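Local coordinates for flagellar basal body protein (Helicobacter pylori, PDB 5NPY), which probably polymerises as a subunit of the flagellar hook, the curved joint that is thought to couple the rotary motor to the filament, at residues Q209-N214 with L225-N230; G280-L285 with L292-I297. All coordinates share one frame; numbering follows the deposited sequence.

Contact 1: residues Q209-N214 with L225-N230; sequences QDFFLN and LNQDIN. With 144 (tris-hydroxymethyl-methyl-ammonium), chain B.
Helix 209-212 meets Gln227, in the loop that follows helix 221-226, beside the pocket that holds the tris-hydroxymethyl-methyl-ammonium ion. Phe211 and Phe212 from the first helix converge on the side chain of Gln227. The Phe212 ring presents its edge: CZ lies 3.7 Å from Gln227 CB, which sits in the plane of the ring, and the same CZ is 3.8 Å from Gln227 CG. With CG anti to its backbone N (chi1 179°) and a bend at chi2 of 76°, Gln227 passes the ring with its aliphatic part and turns its amide, whose plane stands 74° from that of the ring. The amide oxygen OE1 comes obliquely toward Phe211, 4.1 Å from its CE2, too loose for more than van der Waals contact. The other end of the amide is held elsewhere, NE2 donating to the backbone carbonyls of Met379 and Ala231, while the Phe211 ring lies against Tyr378. One residue earlier, Asn226 faces the ligand, its CB 3.2 Å from O2 of the ion; Thr380 and Glu399 make hydrogen bonds to that ion. No hydrogen bond crosses between 209-214 and 225-230, so these two segments are joined by van der Waals contact alone, mainly ring against aliphatic stem, and the direction of the buried Gln227 amide is set by carbonyls outside them.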
# COMPACT_ATOMS: atom_id res chain seq x y z
N GLN A 209 -23.26 -16.76 0.18
CA GLN A 209 -23.70 -16.53 -1.20
C GLN A 209 -22.84 -15.50 -1.91
O GLN A 209 -22.77 -15.52 -3.14
CB GLN A 209 -25.17 -16.07 -1.24
CG GLN A 209 -25.42 -14.68 -0.63
CD GLN A 209 -25.87 -14.74 0.83
OE1 GLN A 209 -25.56 -15.68 1.57
NE2 GLN A 209 -26.63 -13.74 1.23
N ASP A 210 -22.17 -14.63 -1.14
CA ASP A 210 -21.25 -13.64 -1.71
C ASP A 210 -20.09 -14.28 -2.45
O ASP A 210 -19.52 -13.66 -3.36
CB ASP A 210 -20.70 -12.74 -0.61
CG ASP A 210 -21.62 -11.57 -0.29
OD1 ASP A 210 -21.12 -10.42 -0.29
OD2 ASP A 210 -22.83 -11.80 -0.02
N PHE A 211 -19.70 -15.50 -2.05
CA PHE A 211 -18.57 -16.23 -2.62
C PHE A 211 -18.99 -17.46 -3.41
O PHE A 211 -18.38 -17.75 -4.44
CB PHE A 211 -17.61 -16.65 -1.51
CG PHE A 211 -16.32 -17.25 -2.01
CD1 PHE A 211 -15.52 -16.57 -2.91
CD2 PHE A 211 -15.90 -18.49 -1.56
CE1 PHE A 211 -14.32 -17.12 -3.36
CE2 PHE A 211 -14.71 -19.03 -2.00
CZ PHE A 211 -13.91 -18.35 -2.90
N PHE A 212 -20.03 -18.19 -2.94
CA PHE A 212 -20.46 -19.45 -3.55
C PHE A 212 -21.34 -19.26 -4.79
O PHE A 212 -21.48 -20.21 -5.56
CB PHE A 212 -21.23 -20.31 -2.53
CG PHE A 212 -20.35 -21.01 -1.50
CD1 PHE A 212 -18.97 -20.98 -1.61
CD2 PHE A 212 -20.91 -21.68 -0.42
CE1 PHE A 212 -18.16 -21.62 -0.65
CE2 PHE A 212 -20.11 -22.32 0.53
CZ PHE A 212 -18.73 -22.28 0.41
N LEU A 213 -21.95 -18.09 -4.98
CA LEU A 213 -22.75 -17.80 -6.16
C LEU A 213 -21.96 -16.96 -7.17
O LEU A 213 -21.07 -16.19 -6.80
CB LEU A 213 -24.03 -17.05 -5.79
CG LEU A 213 -24.91 -17.89 -4.85
CD1 LEU A 213 -26.25 -17.20 -4.46
CD2 LEU A 213 -25.17 -19.29 -5.42
N ASN A 214 -22.29 -17.12 -8.45
CA ASN A 214 -21.69 -16.28 -9.47
C ASN A 214 -22.60 -15.07 -9.76
O ASN A 214 -23.66 -14.91 -9.17
CB ASN A 214 -21.40 -17.09 -10.73
CG ASN A 214 -22.66 -17.58 -11.43
OD1 ASN A 214 -23.79 -17.15 -11.13
ND2 ASN A 214 -22.48 -18.51 -12.35
N LEU A 225 -17.14 -27.16 -2.73
CA LEU A 225 -16.49 -28.42 -2.37
C LEU A 225 -15.20 -28.18 -1.59
O LEU A 225 -14.90 -28.93 -0.65
CB LEU A 225 -16.21 -29.27 -3.61
CG LEU A 225 -17.48 -29.86 -4.23
CD1 LEU A 225 -17.14 -30.77 -5.41
CD2 LEU A 225 -18.32 -30.59 -3.18
N ASN A 226 -14.44 -27.13 -1.96
CA ASN A 226 -13.10 -26.87 -1.44
C ASN A 226 -13.07 -25.91 -0.25
O ASN A 226 -11.98 -25.52 0.18
CB ASN A 226 -12.19 -26.32 -2.55
CG ASN A 226 -12.00 -27.32 -3.70
OD1 ASN A 226 -12.31 -28.51 -3.56
ND2 ASN A 226 -11.49 -26.83 -4.83
N GLN A 227 -14.22 -25.52 0.29
CA GLN A 227 -14.25 -24.61 1.43
C GLN A 227 -14.00 -25.40 2.71
O GLN A 227 -14.70 -26.37 3.01
CB GLN A 227 -15.58 -23.86 1.49
CG GLN A 227 -15.72 -22.90 2.65
CD GLN A 227 -14.93 -21.65 2.43
OE1 GLN A 227 -14.44 -21.37 1.31
NE2 GLN A 227 -14.75 -20.89 3.51
N ASP A 228 -12.97 -25.01 3.44
CA ASP A 228 -12.70 -25.54 4.77
C ASP A 228 -13.91 -25.23 5.68
O ASP A 228 -14.31 -24.07 5.84
CB ASP A 228 -11.40 -24.90 5.29
CG ASP A 228 -10.97 -25.42 6.67
OD1 ASP A 228 -9.81 -25.15 7.06
OD2 ASP A 228 -11.76 -26.07 7.39
N ILE A 229 -14.51 -26.28 6.25
CA ILE A 229 -15.69 -26.10 7.10
C ILE A 229 -15.37 -25.27 8.35
O ILE A 229 -16.26 -24.64 8.92
CB ILE A 229 -16.28 -27.48 7.45
CG1 ILE A 229 -17.69 -27.34 8.02
CG2 ILE A 229 -15.38 -28.26 8.42
CD1 ILE A 229 -18.37 -28.66 8.25
N ASN A 230 -14.10 -25.26 8.81
CA ASN A 230 -13.66 -24.38 9.90
C ASN A 230 -13.52 -22.92 9.46
O ASN A 230 -13.41 -22.04 10.33
CB ASN A 230 -12.32 -24.85 10.48
CG ASN A 230 -12.01 -24.20 11.84
OD1 ASN A 230 -12.80 -24.35 12.80
ND2 ASN A 230 -10.88 -23.54 11.95
C1 144 B . -7.19 -24.11 -2.66
N 144 B . -8.16 -23.22 -2.01
C2 144 B . -9.45 -23.89 -1.92
O2 144 B . -10.19 -23.87 -3.12
C3 144 B . -8.31 -22.00 -2.78
O3 144 B . -8.87 -20.97 -1.99
C4 144 B . -7.77 -22.83 -0.64
O4 144 B . -6.60 -23.38 -0.08

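Contact 2: residues G280-L285 with L292-I297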
# COMPACT_ATOMS: atom_id res chain seq x y z
N GLY A 280 -16.45 -30.62 0.73
CA GLY A 280 -16.32 -31.76 -0.15
C GLY A 280 -15.90 -33.02 0.58
O GLY A 280 -16.55 -34.06 0.47
N ASP A 281 -14.81 -32.94 1.37
CA ASP A 281 -14.40 -34.12 2.13
C ASP A 281 -15.55 -34.67 2.96
O ASP A 281 -15.72 -35.89 3.07
CB ASP A 281 -13.21 -33.86 3.07
CG ASP A 281 -12.01 -33.27 2.39
OD1 ASP A 281 -11.71 -33.76 1.29
OD2 ASP A 281 -11.25 -32.47 3.02
N LEU A 282 -16.36 -33.78 3.57
CA LEU A 282 -17.45 -34.29 4.40
C LEU A 282 -18.57 -34.88 3.55
O LEU A 282 -19.20 -35.88 3.92
CB LEU A 282 -17.97 -33.19 5.33
CG LEU A 282 -19.24 -33.56 6.11
CD1 LEU A 282 -18.88 -34.63 7.11
CD2 LEU A 282 -19.81 -32.37 6.84
N GLN A 283 -18.83 -34.27 2.40
CA GLN A 283 -19.84 -34.80 1.49
C GLN A 283 -19.49 -36.23 1.07
O GLN A 283 -20.31 -37.15 1.19
CB GLN A 283 -19.96 -33.88 0.28
CG GLN A 283 -20.94 -34.32 -0.77
CD GLN A 283 -20.76 -33.57 -2.07
OE1 GLN A 283 -19.76 -33.75 -2.77
NE2 GLN A 283 -21.74 -32.71 -2.41
N LYS A 284 -18.26 -36.42 0.60
CA LYS A 284 -17.79 -37.73 0.16
C LYS A 284 -17.84 -38.75 1.28
O LYS A 284 -18.27 -39.89 1.09
CB LYS A 284 -16.36 -37.59 -0.38
CG LYS A 284 -15.82 -38.78 -1.14
CD LYS A 284 -14.34 -38.60 -1.39
CE LYS A 284 -13.78 -39.70 -2.26
NZ LYS A 284 -12.43 -40.12 -1.81
N LEU A 285 -17.40 -38.36 2.47
CA LEU A 285 -17.40 -39.27 3.61
C LEU A 285 -18.83 -39.65 4.00
O LEU A 285 -19.13 -40.83 4.20
CB LEU A 285 -16.65 -38.62 4.77
CG LEU A 285 -16.26 -39.41 6.01
CD1 LEU A 285 -15.42 -40.64 5.63
CD2 LEU A 285 -15.51 -38.47 6.96
N LEU A 292 -26.56 -40.76 2.39
CA LEU A 292 -27.13 -39.42 2.36
C LEU A 292 -26.25 -38.45 1.57
O LEU A 292 -25.02 -38.59 1.50
CB LEU A 292 -27.33 -38.90 3.78
CG LEU A 292 -27.95 -39.93 4.74
CD1 LEU A 292 -28.12 -39.34 6.12
CD2 LEU A 292 -29.27 -40.44 4.20
N ASP A 293 -26.91 -37.45 0.98
CA ASP A 293 -26.25 -36.40 0.23
C ASP A 293 -26.11 -35.15 1.09
O ASP A 293 -27.07 -34.74 1.75
CB ASP A 293 -27.04 -36.05 -1.03
CG ASP A 293 -26.86 -37.06 -2.14
OD1 ASP A 293 -27.80 -37.20 -2.94
OD2 ASP A 293 -25.78 -37.69 -2.21
N LEU A 294 -24.93 -34.55 1.07
CA LEU A 294 -24.69 -33.23 1.65
C LEU A 294 -24.67 -32.19 0.52
O LEU A 294 -23.71 -32.14 -0.26
CB LEU A 294 -23.38 -33.20 2.42
CG LEU A 294 -23.14 -31.81 3.00
CD1 LEU A 294 -24.26 -31.51 4.01
CD2 LEU A 294 -21.76 -31.72 3.62
N ASN A 295 -25.72 -31.36 0.45
CA ASN A 295 -25.93 -30.43 -0.66
C ASN A 295 -25.87 -28.98 -0.19
O ASN A 295 -26.23 -28.66 0.95
CB ASN A 295 -27.30 -30.67 -1.33
CG ASN A 295 -27.40 -32.04 -2.00
OD1 ASN A 295 -28.40 -32.75 -1.84
ND2 ASN A 295 -26.36 -32.42 -2.75
N LEU A 296 -25.43 -28.11 -1.09
CA LEU A 296 -25.62 -26.66 -0.96
C LEU A 296 -26.92 -26.24 -1.66
O LEU A 296 -27.09 -26.52 -2.85
CB LEU A 296 -24.43 -25.92 -1.55
CG LEU A 296 -24.47 -24.40 -1.38
CD1 LEU A 296 -24.27 -24.05 0.06
CD2 LEU A 296 -23.42 -23.75 -2.25
N ILE A 297 -27.82 -25.58 -0.92
CA ILE A 297 -29.10 -25.13 -1.46
C ILE A 297 -29.36 -23.66 -1.11
O ILE A 297 -28.79 -23.09 -0.17
CB ILE A 297 -30.29 -25.99 -0.95
CG1 ILE A 297 -30.35 -25.99 0.58
CG2 ILE A 297 -30.21 -27.41 -1.46
CD1 ILE A 297 -31.73 -26.10 1.14
O HOH W 1 -23.07 -36.53 0.69
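Gln283 reaches from helix 279-289 to the strand 293-298 that follows it, and its side chain runs past Leu294 on the way. CB starts 4.1 Å from Leu294 CB, close to where the two backbones come nearest. Gln283 swings CG away from its own N (chi1 178°) and stays extended beyond it, which leads the chain on toward the Leu294 carbonyl: CG passes 3.6 Å from Leu294 O, and CD follows at 3.7 Å from the same oxygen. At the tip NE2 donates to Leu294 O at 3.0 Å, with an N-H...O angle of 163°. The oxygen lies almost in the amide plane, and the donor approaches nearly head-on to the C=O, which favours this rotation of the amide. OE1, on the other branch, packs near Leu225 of helix 221-226. Beside this bond a water joins the backbones, donating to Gln283 O and to Leu292 O and accepting from Leu294 N at 2.7 Å. The apolar half is made by Leu282, whose CD2 touches CD2 of Leu294 at 3.8 Å, the two side chains crossing at about a right angle; Phe264 of strand 260-266 also packs on Leu282. Strand 293-298 pairs antiparallel with strand 308-313, and the arrangement is that of a helix running through a short turn into a strand at the end of its sheet within this chain, with Gln283 and a water linking helix and strand backbone.

Contact 1 closes before contact 2 opens along the chain, and their centres lie 13 Å apart, so they form neighbouring parts of one region. All three touching residues of contact 1 are buried, whereas contact 2 is only partly so, with Leu294 as its buried member. The chemistry follows: van der Waals packing in the buried contact, polar links added to leucine packing in the partly buried one. They join directly: Leu225 O lies 2.7 Å from Gly280 N, a probable hydrogen bond between helices 221-226 and 279-289, and Phe212 CD2 packs 3.7 Å from Leu296 CD2. Of the two, contact 1 is the one that includes a ligand-pocket residue.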